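Local coordinates for cytoplasmic export protein 1 (Saccharomyces cerevisiae, PDB 3VWA) that takes part in nuclear tRNA export, binding tRNA and probably handing aminoacylated tRNA at the nuclear pore complex on to the translation machinery, at residues T21-F29 / T41-N51; L54-L65 / F147-K155. One frame throughout, in Å; residues are numbered along the deposited sequence.

Contact 1 (T21-F29 / T41-N51)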
loop_
_atom_site.group_PDB
_atom_site.type_symbol
_atom_site.label_atom_id
_atom_site.label_comp_id
_atom_site.label_asym_id
_atom_site.label_seq_id
_atom_site.Cartn_x
_atom_site.Cartn_y
_atom_site.Cartn_z
ATOM N N THR A 21 -14.707 -18.178 4.947
ATOM C CA THR A 21 -14.952 -18.582 6.325
ATOM C C THR A 21 -16.267 -19.361 6.308
ATOM O O THR A 21 -17.162 -19.111 5.448
ATOM C CB THR A 21 -15.095 -17.376 7.269
ATOM O OG1 THR A 21 -14.991 -17.808 8.617
ATOM C CG2 THR A 21 -16.439 -16.799 7.176
ATOM N N GLU A 22 -16.377 -20.270 7.269
ATOM C CA GLU A 22 -17.505 -21.139 7.452
ATOM C C GLU A 22 -17.775 -21.121 8.929
ATOM O O GLU A 22 -16.852 -21.010 9.701
ATOM C CB GLU A 22 -17.094 -22.557 7.107
ATOM C CG GLU A 22 -17.685 -23.114 5.834
ATOM C CD GLU A 22 -18.290 -24.487 6.057
ATOM O OE1 GLU A 22 -17.763 -25.273 6.884
ATOM O OE2 GLU A 22 -19.308 -24.770 5.411
ATOM N N THR A 23 -19.035 -21.279 9.317
ATOM C CA THR A 23 -19.445 -21.336 10.713
ATOM C C THR A 23 -20.557 -22.369 10.741
ATOM O O THR A 23 -20.913 -22.893 9.703
ATOM C CB THR A 23 -19.819 -19.909 11.191
ATOM O OG1 THR A 23 -18.654 -19.321 11.768
ATOM C CG2 THR A 23 -20.931 -19.865 12.179
ATOM N N ALA A 24 -21.075 -22.715 11.906
ATOM C CA ALA A 24 -22.143 -23.687 11.952
ATOM C C ALA A 24 -23.404 -23.155 11.278
ATOM O O ALA A 24 -24.231 -23.958 10.833
ATOM C CB ALA A 24 -22.445 -24.089 13.386
ATOM N N LEU A 25 -23.580 -21.824 11.226
ATOM C CA LEU A 25 -24.815 -21.257 10.647
ATOM C C LEU A 25 -24.715 -20.633 9.241
ATOM O O LEU A 25 -25.739 -20.431 8.584
ATOM C CB LEU A 25 -25.429 -20.250 11.579
ATOM C CG LEU A 25 -25.853 -20.920 12.856
ATOM C CD1 LEU A 25 -26.226 -19.839 13.818
ATOM C CD2 LEU A 25 -27.010 -21.899 12.656
ATOM N N TRP A 26 -23.495 -20.317 8.811
ATOM C CA TRP A 26 -23.251 -19.538 7.605
ATOM C C TRP A 26 -21.976 -19.948 6.942
ATOM O O TRP A 26 -20.971 -20.263 7.615
ATOM C CB TRP A 26 -23.128 -18.029 7.920
ATOM C CG TRP A 26 -24.348 -17.488 8.585
ATOM C CD1 TRP A 26 -24.605 -17.375 9.947
ATOM C CD2 TRP A 26 -25.556 -16.983 7.939
ATOM N NE1 TRP A 26 -25.864 -16.868 10.155
ATOM C CE2 TRP A 26 -26.469 -16.614 9.011
ATOM C CE3 TRP A 26 -25.966 -16.825 6.616
ATOM C CZ2 TRP A 26 -27.729 -16.109 8.755
ATOM C CZ3 TRP A 26 -27.224 -16.286 6.377
ATOM C CH2 TRP A 26 -28.082 -15.948 7.430
ATOM N N GLN A 27 -21.996 -19.899 5.614
ATOM C CA GLN A 27 -20.761 -19.800 4.813
ATOM C C GLN A 27 -20.584 -18.371 4.330
ATOM O O GLN A 27 -21.556 -17.691 3.984
ATOM C CB GLN A 27 -20.819 -20.714 3.605
ATOM C CG GLN A 27 -20.691 -22.171 3.984
ATOM C CD GLN A 27 -20.929 -23.047 2.791
ATOM O OE1 GLN A 27 -22.019 -23.024 2.190
ATOM N NE2 GLN A 27 -19.911 -23.817 2.414
ATOM N N CYS A 28 -19.350 -17.914 4.290
ATOM C CA CYS A 28 -19.110 -16.546 3.883
ATOM C C CYS A 28 -18.256 -16.544 2.617
ATOM O O CYS A 28 -17.137 -17.070 2.614
ATOM C CB CYS A 28 -18.474 -15.772 5.031
ATOM S SG CYS A 28 -17.739 -14.188 4.592
ATOM N N PHE A 29 -18.821 -15.966 1.551
ATOM C CA PHE A 29 -18.233 -16.003 0.209
ATOM C C PHE A 29 -17.961 -14.586 -0.270
ATOM O O PHE A 29 -18.805 -13.706 -0.043
ATOM C CB PHE A 29 -19.214 -16.651 -0.815
ATOM C CG PHE A 29 -19.403 -18.151 -0.668
ATOM C CD1 PHE A 29 -18.527 -19.033 -1.291
ATOM C CD2 PHE A 29 -20.483 -18.680 0.039
ATOM C CE1 PHE A 29 -18.692 -20.410 -1.198
ATOM C CE2 PHE A 29 -20.646 -20.066 0.137
ATOM C CZ PHE A 29 -19.740 -20.937 -0.479
ATOM N N THR A 41 -20.053 -9.197 -0.183
ATOM C CA THR A 41 -19.860 -10.443 0.544
ATOM C C THR A 41 -21.219 -11.063 0.674
ATOM O O THR A 41 -22.170 -10.398 1.053
ATOM C CB THR A 41 -19.281 -10.184 1.949
ATOM O OG1 THR A 41 -17.919 -9.840 1.763
ATOM C CG2 THR A 41 -19.348 -11.439 2.841
ATOM N N VAL A 42 -21.287 -12.347 0.369
ATOM C CA VAL A 42 -22.496 -13.119 0.400
ATOM C C VAL A 42 -22.435 -14.128 1.568
ATOM O O VAL A 42 -21.552 -15.022 1.626
ATOM C CB VAL A 42 -22.653 -13.852 -0.963
ATOM C CG1 VAL A 42 -23.767 -14.885 -0.885
ATOM C CG2 VAL A 42 -22.858 -12.846 -2.120
ATOM N N PHE A 43 -23.353 -13.975 2.516
ATOM C CA PHE A 43 -23.491 -14.942 3.591
ATOM C C PHE A 43 -24.597 -15.951 3.231
ATOM O O PHE A 43 -25.781 -15.598 3.019
ATOM C CB PHE A 43 -23.826 -14.260 4.915
ATOM C CG PHE A 43 -22.695 -13.459 5.488
ATOM C CD1 PHE A 43 -21.721 -14.070 6.318
ATOM C CD2 PHE A 43 -22.625 -12.073 5.269
ATOM C CE1 PHE A 43 -20.701 -13.275 6.878
ATOM C CE2 PHE A 43 -21.599 -11.325 5.818
ATOM C CZ PHE A 43 -20.655 -11.925 6.627
ATOM N N LYS A 44 -24.184 -17.207 3.139
ATOM C CA LYS A 44 -25.076 -18.268 2.746
ATOM C C LYS A 44 -25.391 -19.078 3.993
ATOM O O LYS A 44 -24.477 -19.601 4.637
ATOM C CB LYS A 44 -24.393 -19.146 1.697
ATOM C CG LYS A 44 -25.138 -20.435 1.385
ATOM C CD LYS A 44 -24.744 -20.929 0.004
ATOM C CE LYS A 44 -25.941 -21.571 -0.665
ATOM N NZ LYS A 44 -26.429 -22.717 0.125
ATOM N N ALA A 45 -26.674 -19.120 4.352
ATOM C CA ALA A 45 -27.183 -19.856 5.513
ATOM C C ALA A 45 -27.092 -21.347 5.327
ATOM O O ALA A 45 -27.434 -21.900 4.256
ATOM C CB ALA A 45 -28.633 -19.508 5.786
ATOM N N LYS A 46 -26.659 -21.995 6.397
ATOM C CA LYS A 46 -26.678 -23.438 6.466
ATOM C C LYS A 46 -28.045 -23.779 7.016
ATOM O O LYS A 46 -28.177 -24.203 8.163
ATOM C CB LYS A 46 -25.579 -23.914 7.400
ATOM C CG LYS A 46 -24.192 -23.884 6.781
ATOM C CD LYS A 46 -23.332 -24.777 7.665
ATOM C CE LYS A 46 -21.860 -24.600 7.380
ATOM N NZ LYS A 46 -21.092 -25.029 8.590
ATOM N N ARG A 47 -29.067 -23.543 6.195
ATOM C CA ARG A 47 -30.442 -23.607 6.664
ATOM C C ARG A 47 -30.909 -25.039 6.882
ATOM O O ARG A 47 -30.710 -25.908 6.045
ATOM C CB ARG A 47 -31.384 -22.887 5.707
ATOM C CG ARG A 47 -32.694 -22.451 6.378
ATOM C CD ARG A 47 -33.398 -21.542 5.384
ATOM N NE ARG A 47 -34.838 -21.424 5.583
ATOM C CZ ARG A 47 -35.603 -20.676 4.789
ATOM N NH1 ARG A 47 -35.060 -19.959 3.798
ATOM N NH2 ARG A 47 -36.897 -20.631 4.978
ATOM N N SER A 48 -31.526 -25.275 8.019
ATOM C CA SER A 48 -31.991 -26.607 8.349
ATOM C C SER A 48 -33.190 -26.410 9.245
ATOM O O SER A 48 -33.454 -25.275 9.692
ATOM C CB SER A 48 -30.862 -27.463 8.992
ATOM O OG SER A 48 -30.790 -27.311 10.396
ATOM N N PRO A 49 -33.955 -27.487 9.479
ATOM C CA PRO A 49 -35.101 -27.424 10.397
ATOM C C PRO A 49 -34.786 -26.864 11.810
ATOM O O PRO A 49 -35.567 -26.084 12.355
ATOM C CB PRO A 49 -35.554 -28.890 10.463
ATOM C CG PRO A 49 -35.196 -29.408 9.110
ATOM C CD PRO A 49 -33.856 -28.803 8.824
ATOM N N GLU A 50 -33.655 -27.247 12.385
ATOM C CA GLU A 50 -33.273 -26.776 13.730
ATOM C C GLU A 50 -32.820 -25.293 13.824
ATOM O O GLU A 50 -33.103 -24.614 14.799
ATOM C CB GLU A 50 -32.192 -27.695 14.298
ATOM C CG GLU A 50 -31.495 -28.522 13.230
ATOM C CD GLU A 50 -30.010 -28.676 13.478
ATOM O OE1 GLU A 50 -29.508 -28.089 14.468
ATOM O OE2 GLU A 50 -29.349 -29.379 12.673
ATOM N N ASN A 51 -32.127 -24.775 12.821
ATOM C CA ASN A 51 -31.672 -23.394 12.936
ATOM C C ASN A 51 -32.566 -22.399 12.187
ATOM O O ASN A 51 -32.335 -21.197 12.228
ATOM C CB ASN A 51 -30.237 -23.270 12.472
ATOM C CG ASN A 51 -30.059 -23.683 11.046
ATOM O OD1 ASN A 51 -30.839 -23.282 10.171
ATOM N ND2 ASN A 51 -29.042 -24.503 10.784
#
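Ala-45 sets its methyl over one face of the Trp-26 indole, CB lying 4.0 Å from the centroid of the six-membered ring, while CE3 of the same ring meets CB of Phe-43 at 3.7 Å. With CG anti to its carbonyl carbon (chi1 -58°), Trp-26 leans its indole across the neighbouring strand. Cys-28 continues this face, its SG approaching the Phe-43 ring obliquely and touching CG2 of Thr-41 at 3.6 Å. On the other face the Phe-29 ring turns an edge to CB of Lys-44, whose chain runs alongside Gln-27. Paired backbone bonds join Gln-27 to Lys-44 and Phe-29 to Val-42. Beyond them Lys-46 N donates to Leu-25 O at 2.8 Å, and the extended Lys-46 chain passes Ala-24 to the carbonyl of Thr-23, with Glu-22 at a long salt-bridge distance. Further out, Asn-51 holds the 46-51 loop by two bonds, ND2 to Lys-46 O (2.8 Å) and OD1 from Ser-48 N (3.0 Å), and its CB packs on CD2 of Leu-25. The strands form an antiparallel beta hairpin in the N-terminal sheet of the kinase-like domain, with the sheet face of Trp-26 and Ala-45 covered by helix 52-64.

Contact 2 (L54-L65 / F147-K155)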
loop_
_atom_site.group_PDB
_atom_site.type_symbol
_atom_site.label_atom_id
_atom_site.label_comp_id
_atom_site.label_asym_id
_atom_site.label_seq_id
_atom_site.Cartn_x
_atom_site.Cartn_y
_atom_site.Cartn_z
ATOM N N LEU A 54 -33.539 -19.084 13.755
ATOM C CA LEU A 54 -32.345 -18.257 13.943
ATOM C C LEU A 54 -31.989 -17.560 12.606
ATOM O O LEU A 54 -31.839 -16.332 12.551
ATOM C CB LEU A 54 -31.210 -19.177 14.431
ATOM C CG LEU A 54 -30.988 -19.348 15.956
ATOM C CD1 LEU A 54 -32.119 -18.881 16.867
ATOM C CD2 LEU A 54 -30.551 -20.740 16.333
ATOM N N ILE A 55 -31.916 -18.369 11.546
ATOM C CA ILE A 55 -31.649 -17.919 10.184
ATOM C C ILE A 55 -32.640 -16.863 9.698
ATOM O O ILE A 55 -32.213 -15.856 9.138
ATOM C CB ILE A 55 -31.649 -19.064 9.158
ATOM C CG1 ILE A 55 -30.659 -20.170 9.529
ATOM C CG2 ILE A 55 -31.349 -18.492 7.780
ATOM C CD1 ILE A 55 -29.184 -19.767 9.399
ATOM N N LEU A 56 -33.932 -17.090 9.940
ATOM C CA LEU A 56 -35.033 -16.157 9.534
ATOM C C LEU A 56 -35.049 -14.832 10.314
ATOM O O LEU A 56 -35.296 -13.768 9.755
ATOM C CB LEU A 56 -36.411 -16.862 9.661
ATOM C CG LEU A 56 -37.031 -17.659 8.479
ATOM C CD1 LEU A 56 -36.162 -17.736 7.212
ATOM C CD2 LEU A 56 -37.521 -19.036 8.936
ATOM N N ASN A 57 -34.783 -14.899 11.616
ATOM C CA ASN A 57 -34.664 -13.665 12.396
ATOM C C ASN A 57 -33.479 -12.846 11.875
ATOM O O ASN A 57 -33.623 -11.627 11.640
ATOM C CB ASN A 57 -34.552 -13.970 13.899
ATOM C CG ASN A 57 -34.532 -12.710 14.754
ATOM O OD1 ASN A 57 -35.438 -11.885 14.687
ATOM N ND2 ASN A 57 -33.483 -12.553 15.549
ATOM N N ALA A 58 -32.336 -13.513 11.627
ATOM C CA ALA A 58 -31.163 -12.830 11.068
ATOM C C ALA A 58 -31.481 -12.142 9.765
ATOM O O ALA A 58 -31.140 -10.980 9.612
ATOM C CB ALA A 58 -29.961 -13.756 10.862
ATOM N N VAL A 59 -32.069 -12.852 8.804
ATOM C CA VAL A 59 -32.554 -12.197 7.601
ATOM C C VAL A 59 -33.399 -10.951 7.877
ATOM O O VAL A 59 -33.173 -9.903 7.277
ATOM C CB VAL A 59 -33.365 -13.151 6.707
ATOM C CG1 VAL A 59 -34.112 -12.367 5.599
ATOM C CG2 VAL A 59 -32.435 -14.186 6.096
ATOM N N HIS A 60 -34.350 -11.066 8.797
ATOM C CA HIS A 60 -35.310 -9.986 9.046
ATOM C C HIS A 60 -34.625 -8.782 9.657
ATOM O O HIS A 60 -34.786 -7.627 9.223
ATOM C CB HIS A 60 -36.455 -10.525 9.930
ATOM C CG HIS A 60 -37.444 -9.471 10.355
ATOM N ND1 HIS A 60 -37.619 -9.126 11.640
ATOM C CD2 HIS A 60 -38.293 -8.654 9.604
ATOM C CE1 HIS A 60 -38.541 -8.143 11.720
ATOM N NE2 HIS A 60 -38.946 -7.853 10.468
ATOM N N LYS A 61 -33.809 -9.033 10.662
ATOM C CA LYS A 61 -33.056 -7.930 11.279
ATOM C C LYS A 61 -32.076 -7.256 10.302
ATOM O O LYS A 61 -31.972 -6.059 10.246
ATOM C CB LYS A 61 -32.383 -8.403 12.554
ATOM C CG LYS A 61 -33.383 -8.837 13.614
ATOM C CD LYS A 61 -34.442 -7.747 13.851
ATOM C CE LYS A 61 -35.364 -8.022 15.035
ATOM N NZ LYS A 61 -36.555 -8.823 14.623
ATOM N N SER A 62 -31.397 -8.042 9.493
ATOM C CA SER A 62 -30.599 -7.488 8.398
ATOM C C SER A 62 -31.408 -6.505 7.556
ATOM O O SER A 62 -30.944 -5.399 7.303
ATOM C CB SER A 62 -30.107 -8.607 7.514
ATOM O OG SER A 62 -29.260 -9.408 8.284
ATOM N N LYS A 63 -32.604 -6.920 7.139
ATOM C CA LYS A 63 -33.473 -6.094 6.311
ATOM C C LYS A 63 -33.864 -4.818 7.028
ATOM O O LYS A 63 -33.839 -3.757 6.432
ATOM C CB LYS A 63 -34.738 -6.858 5.859
ATOM C CG LYS A 63 -34.680 -7.462 4.456
ATOM C CD LYS A 63 -36.085 -7.825 3.940
ATOM C CE LYS A 63 -36.759 -6.629 3.256
ATOM N NZ LYS A 63 -38.235 -6.807 3.047
ATOM N N ILE A 64 -34.195 -4.909 8.306
ATOM C CA ILE A 64 -34.791 -3.755 8.990
ATOM C C ILE A 64 -33.845 -2.892 9.817
ATOM O O ILE A 64 -34.173 -1.737 10.120
ATOM C CB ILE A 64 -35.963 -4.175 9.908
ATOM C CG1 ILE A 64 -35.500 -5.263 10.889
ATOM C CG2 ILE A 64 -37.162 -4.622 9.070
ATOM C CD1 ILE A 64 -36.383 -5.370 12.107
ATOM N N LEU A 65 -32.715 -3.442 10.256
ATOM C CA LEU A 65 -31.859 -2.650 11.154
ATOM C C LEU A 65 -30.862 -1.777 10.383
ATOM O O LEU A 65 -30.130 -2.275 9.531
ATOM C CB LEU A 65 -31.127 -3.532 12.163
ATOM C CG LEU A 65 -31.889 -4.426 13.126
ATOM C CD1 LEU A 65 -30.873 -5.114 14.032
ATOM C CD2 LEU A 65 -32.901 -3.651 13.935
ATOM N N PHE A 147 -21.457 -8.752 12.638
ATOM C CA PHE A 147 -22.353 -9.629 11.972
ATOM C C PHE A 147 -23.047 -10.547 12.979
ATOM O O PHE A 147 -22.544 -10.774 14.086
ATOM C CB PHE A 147 -21.598 -10.464 10.964
ATOM C CG PHE A 147 -22.437 -11.501 10.320
ATOM C CD1 PHE A 147 -23.350 -11.144 9.310
ATOM C CD2 PHE A 147 -22.365 -12.845 10.748
ATOM C CE1 PHE A 147 -24.154 -12.109 8.699
ATOM C CE2 PHE A 147 -23.171 -13.812 10.142
ATOM C CZ PHE A 147 -24.070 -13.436 9.126
ATOM N N GLY A 148 -24.194 -11.098 12.587
ATOM C CA GLY A 148 -24.805 -12.159 13.389
ATOM C C GLY A 148 -25.984 -11.715 14.214
ATOM O O GLY A 148 -25.904 -11.497 15.440
ATOM N N LEU A 149 -27.118 -11.712 13.544
ATOM C CA LEU A 149 -28.310 -11.080 14.037
ATOM C C LEU A 149 -29.352 -12.181 14.386
ATOM O O LEU A 149 -30.540 -11.901 14.619
ATOM C CB LEU A 149 -28.754 -10.156 12.904
ATOM C CG LEU A 149 -28.636 -8.622 13.018
ATOM C CD1 LEU A 149 -27.677 -8.075 14.094
ATOM C CD2 LEU A 149 -28.398 -7.997 11.646
ATOM N N GLU A 150 -28.881 -13.429 14.473
ATOM C CA GLU A 150 -29.754 -14.602 14.760
ATOM C C GLU A 150 -30.682 -14.450 15.967
ATOM O O GLU A 150 -31.852 -14.858 15.928
ATOM C CB GLU A 150 -28.937 -15.884 14.941
ATOM C CG GLU A 150 -28.140 -16.288 13.712
ATOM C CD GLU A 150 -26.821 -15.556 13.564
ATOM O OE1 GLU A 150 -26.467 -14.746 14.436
ATOM O OE2 GLU A 150 -26.110 -15.809 12.570
ATOM N N LEU A 151 -30.155 -13.870 17.039
ATOM C CA LEU A 151 -30.888 -13.764 18.294
ATOM C C LEU A 151 -31.447 -12.352 18.500
ATOM O O LEU A 151 -32.143 -12.084 19.455
ATOM C CB LEU A 151 -29.940 -14.128 19.450
ATOM C CG LEU A 151 -29.556 -15.607 19.600
ATOM C CD1 LEU A 151 -28.765 -15.770 20.893
ATOM C CD2 LEU A 151 -30.793 -16.486 19.659
ATOM N N CYS A 152 -31.112 -11.446 17.599
ATOM C CA CYS A 152 -31.372 -10.041 17.812
ATOM C C CYS A 152 -32.864 -9.721 17.900
ATOM O O CYS A 152 -33.667 -10.089 17.018
ATOM C CB CYS A 152 -30.761 -9.240 16.671
ATOM S SG CYS A 152 -30.997 -7.472 16.876
ATOM N N SER A 153 -33.216 -9.018 18.957
ATOM C CA SER A 153 -34.585 -8.514 19.170
ATOM C C SER A 153 -34.583 -7.214 20.019
ATOM O O SER A 153 -33.601 -6.883 20.718
ATOM C CB SER A 153 -35.481 -9.592 19.826
ATOM O OG SER A 153 -34.708 -10.631 20.442
ATOM N N SER A 154 -35.688 -6.486 19.929
ATOM C CA SER A 154 -35.916 -5.273 20.688
ATOM C C SER A 154 -36.147 -5.581 22.163
ATOM O O SER A 154 -36.702 -6.618 22.525
ATOM C CB SER A 154 -37.125 -4.536 20.111
ATOM O OG SER A 154 -37.300 -3.272 20.746
ATOM N N LYS A 155 -35.710 -4.695 23.037
ATOM C CA LYS A 155 -35.897 -4.972 24.446
ATOM C C LYS A 155 -37.342 -4.682 24.864
ATOM O O LYS A 155 -37.852 -5.293 25.813
ATOM C CB LYS A 155 -34.859 -4.218 25.274
ATOM C CG LYS A 155 -33.444 -4.750 25.044
ATOM C CD LYS A 155 -32.388 -3.806 25.563
ATOM C CE LYS A 155 -31.454 -4.527 26.516
ATOM N NZ LYS A 155 -31.361 -3.736 27.781
#
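Asn-57 reaches from helix 52-64 into the turn 149-152 and spends both hydrogens of its amide nitrogen there. ND2 donates to Cys-152 O at 2.9 Å and to Glu-150 O at 2.8 Å, both acceptors lying near the plane of the amide. The two carbonyls are met differently: the nitrogen is tilted moderately from the plane of the Cys-152 carbonyl but stands well above that of Glu-150. Having CG anti to the backbone N (chi1 -176°) carries the amide outward from the helix to the turn. Its rotation is fixed further by Lys-61, whose NZ donates to OD1 of Asn-57 at 3.3 Å and also to ND1 of His-60, while CE of Lys-61 rests against Cys-152 O. Leu-149 lies along the helix, its CG against CB of Lys-61 (3.8 Å) and its CD2 near OG of Ser-62, which bonds back to Ala-58 O. Glu-150 crosses Leu-54 at about a right angle, CB to CB 4.0 Å, before its chain bends away to Trp-26. The Leu-54 and Leu-151 side chains lie side by side, CD1 touching CD2, and at the far end CD1 of Leu-65 touches SG of Cys-152 at 3.7 Å. A type I turn is thus gripped at two carbonyls by one amide, and the nearby lysine would probably polarise that amide and strengthen its donor side.

How the contacts relate
Helix 52-64 follows directly on strand 39-45, so the chain leaves contact 1 and enters contact 2 within a few residues; the two centres are 14 Å apart. One connection is polar: NE1 of Trp-26 lies 2.6 Å from OE2 of Glu-150, a probable hydrogen bond tying the hairpin to the turn. Apolar packing adds to it, with Ala-45 CB 3.5 Å from Ile-55 CG2 and the Phe-147 ring stacked on Phe-43 and edge-to-face with Trp-26. Tyr-170 and Ile-173 of helix 160-174 touch both contacts, Leu-25 in contact 1 and Leu-54 in contact 2. Together they join sheet, helix and turn within the kinase-like domain, apart from the HEAT repeats further along the chain.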